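Local atomic coordinates of phosphosugar isomerase (Escherichia coli O6:H1, PDB entry 5UQI), a protein that probably interconverts arabinose-5-phosphate and ribulose-5-phosphate as a sugar isomerase of the GutQ/KpsF subfamily. Residues 29-34 and 137-142. Sequence-based numbering, arbitrary orientation.
Sequences LSEFAN and LSVEIP
Glu31 reaches across to strand 137-140 and accepts a hydrogen bond from the backbone of Glu140, with N to OE2 at 2.8 Å. The bond is nearly straight, 176° at the hydrogen, and the N-H comes to the anti side of the oxygen, 27° out of the carboxylate plane. Glu31 CG lies between its own backbone N and carbonyl carbon (chi1 67°), which puts it 3.6 Å from Ser138 O; the bend at chi2 then directs CD and the carboxylate. A water lies 2.6 Å from Glu140 O and, more weakly held, near Glu31 OE1; with more acceptors in reach than it has protons, it cannot serve all of them at once. The Glu140 carboxylate itself is turned elsewhere, with OE2 bonded to His127 N. Beside this polar link, the Phe32 and Val139 side chains cross at about a right angle, and Val139 CG1 meets the ring at CZ (3.5 Å) and CE1. Val164 and Val168 of helix 156-175 also touch Phe32. Near Asn34 the contact is looser, with Leu137 CD2 4.2 Å from Asn34 C. A type I turn, Leu29 to Phe32, leading into helix 32-41 is thereby fastened to an outermost strand, within this chain, of the parallel sheet in the alpha/beta SIS fold.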
loop_
_atom_site.group_PDB
_atom_site.type_symbol
_atom_site.label_atom_id
_atom_site.label_comp_id
_atom_site.label_asym_id
_atom_site.label_seq_id
_atom_site.Cartn_x
_atom_site.Cartn_y
_atom_site.Cartn_z
ATOM N N LEU A 29 6.631 -10.407 9.572
ATOM C CA LEU A 29 6.955 -9.426 8.527
ATOM C C LEU A 29 8.287 -9.774 7.849
ATOM O O LEU A 29 9.077 -8.888 7.573
ATOM C CB LEU A 29 6.997 -7.994 9.142
ATOM C CG LEU A 29 5.680 -7.603 9.851
ATOM C CD1 LEU A 29 5.714 -6.150 10.336
ATOM C CD2 LEU A 29 4.452 -7.884 8.998
ATOM N N SER A 30 8.537 -11.075 7.598
ATOM C CA SER A 30 9.872 -11.520 7.070
ATOM C C SER A 30 10.378 -10.783 5.847
ATOM O O SER A 30 11.564 -10.389 5.797
ATOM C CB SER A 30 9.828 -13.023 6.811
ATOM O OG SER A 30 9.649 -13.624 8.083
ATOM N N GLU A 31 9.473 -10.542 4.889
ATOM C CA GLU A 31 9.883 -9.925 3.610
ATOM C C GLU A 31 10.049 -8.414 3.684
ATOM O O GLU A 31 10.436 -7.791 2.710
ATOM C CB GLU A 31 8.881 -10.326 2.489
ATOM C CG GLU A 31 7.457 -9.801 2.596
ATOM C CD GLU A 31 6.512 -10.505 3.600
ATOM O OE1 GLU A 31 6.890 -10.711 4.774
ATOM O OE2 GLU A 31 5.344 -10.826 3.276
ATOM N N PHE A 32 9.812 -7.834 4.848
ATOM C CA PHE A 32 9.943 -6.343 4.955
ATOM C C PHE A 32 11.342 -5.819 4.850
ATOM O O PHE A 32 11.549 -4.684 4.373
ATOM C CB PHE A 32 9.221 -5.794 6.173
ATOM C CG PHE A 32 7.735 -5.687 5.954
ATOM C CD1 PHE A 32 6.937 -6.805 5.796
ATOM C CD2 PHE A 32 7.167 -4.446 5.790
ATOM C CE1 PHE A 32 5.562 -6.715 5.598
ATOM C CE2 PHE A 32 5.795 -4.353 5.524
ATOM C CZ PHE A 32 5.008 -5.472 5.463
ATOM N N ALA A 33 12.336 -6.619 5.262
ATOM C CA ALA A 33 13.693 -6.177 5.053
ATOM C C ALA A 33 14.012 -6.111 3.568
ATOM O O ALA A 33 14.618 -5.132 3.103
ATOM C CB ALA A 33 14.652 -7.109 5.790
ATOM N N ASN A 34 13.617 -7.146 2.806
ATOM C CA ASN A 34 13.820 -7.115 1.359
ATOM C C ASN A 34 13.035 -5.940 0.740
ATOM O O ASN A 34 13.562 -5.277 -0.156
ATOM C CB ASN A 34 13.342 -8.394 0.708
ATOM C CG ASN A 34 14.348 -9.489 0.855
ATOM O OD1 ASN A 34 15.540 -9.234 1.104
ATOM N ND2 ASN A 34 13.892 -10.694 0.719
ATOM N N LEU A 137 8.332 -8.990 -5.991
ATOM C CA LEU A 137 8.321 -9.097 -4.546
ATOM C C LEU A 137 6.867 -9.024 -4.111
ATOM O O LEU A 137 6.182 -7.982 -4.287
ATOM C CB LEU A 137 9.196 -8.016 -3.888
ATOM C CG LEU A 137 9.136 -8.061 -2.356
ATOM C CD1 LEU A 137 9.766 -9.332 -1.784
ATOM C CD2 LEU A 137 9.844 -6.838 -1.826
ATOM N N SER A 138 6.397 -10.122 -3.538
ATOM C CA SER A 138 5.092 -10.168 -2.853
ATOM C C SER A 138 5.250 -9.891 -1.376
ATOM O O SER A 138 5.998 -10.624 -0.637
ATOM C CB SER A 138 4.407 -11.552 -3.057
ATOM O OG SER A 138 3.308 -11.697 -2.156
ATOM N N VAL A 139 4.517 -8.860 -0.909
ATOM C CA VAL A 139 4.479 -8.556 0.487
ATOM C C VAL A 139 3.098 -8.964 0.961
ATOM O O VAL A 139 2.051 -8.451 0.462
ATOM C CB VAL A 139 4.682 -7.044 0.711
ATOM C CG1 VAL A 139 4.552 -6.718 2.180
ATOM C CG2 VAL A 139 6.018 -6.599 0.176
ATOM N N GLU A 140 3.025 -9.859 1.937
ATOM C CA GLU A 140 1.746 -10.400 2.380
ATOM C C GLU A 140 1.353 -9.604 3.630
ATOM O O GLU A 140 2.141 -9.467 4.594
ATOM C CB GLU A 140 1.838 -11.920 2.637
ATOM C CG GLU A 140 0.536 -12.575 3.047
ATOM C CD GLU A 140 0.706 -14.097 3.191
ATOM O OE1 GLU A 140 1.164 -14.462 4.284
ATOM O OE2 GLU A 140 0.463 -14.912 2.253
ATOM N N ILE A 141 0.186 -8.967 3.565
ATOM C CA ILE A 141 -0.328 -8.186 4.691
ATOM C C ILE A 141 -1.634 -8.882 5.061
ATOM O O ILE A 141 -2.684 -8.565 4.499
ATOM C CB ILE A 141 -0.584 -6.727 4.289
ATOM C CG1 ILE A 141 0.733 -6.113 3.738
ATOM C CG2 ILE A 141 -1.149 -5.969 5.520
ATOM C CD1 ILE A 141 0.649 -4.682 3.251
ATOM N N PRO A 142 -1.563 -9.831 6.016
ATOM C CA PRO A 142 -2.714 -10.672 6.315
ATOM C C PRO A 142 -3.833 -9.854 7.001
ATOM O O PRO A 142 -3.567 -9.040 7.908
ATOM C CB PRO A 142 -2.121 -11.742 7.251
ATOM C CG PRO A 142 -1.014 -11.032 7.960
ATOM C CD PRO A 142 -0.484 -9.980 7.018
HETATM O O HOH W 1 4.263 -10.116 5.907
#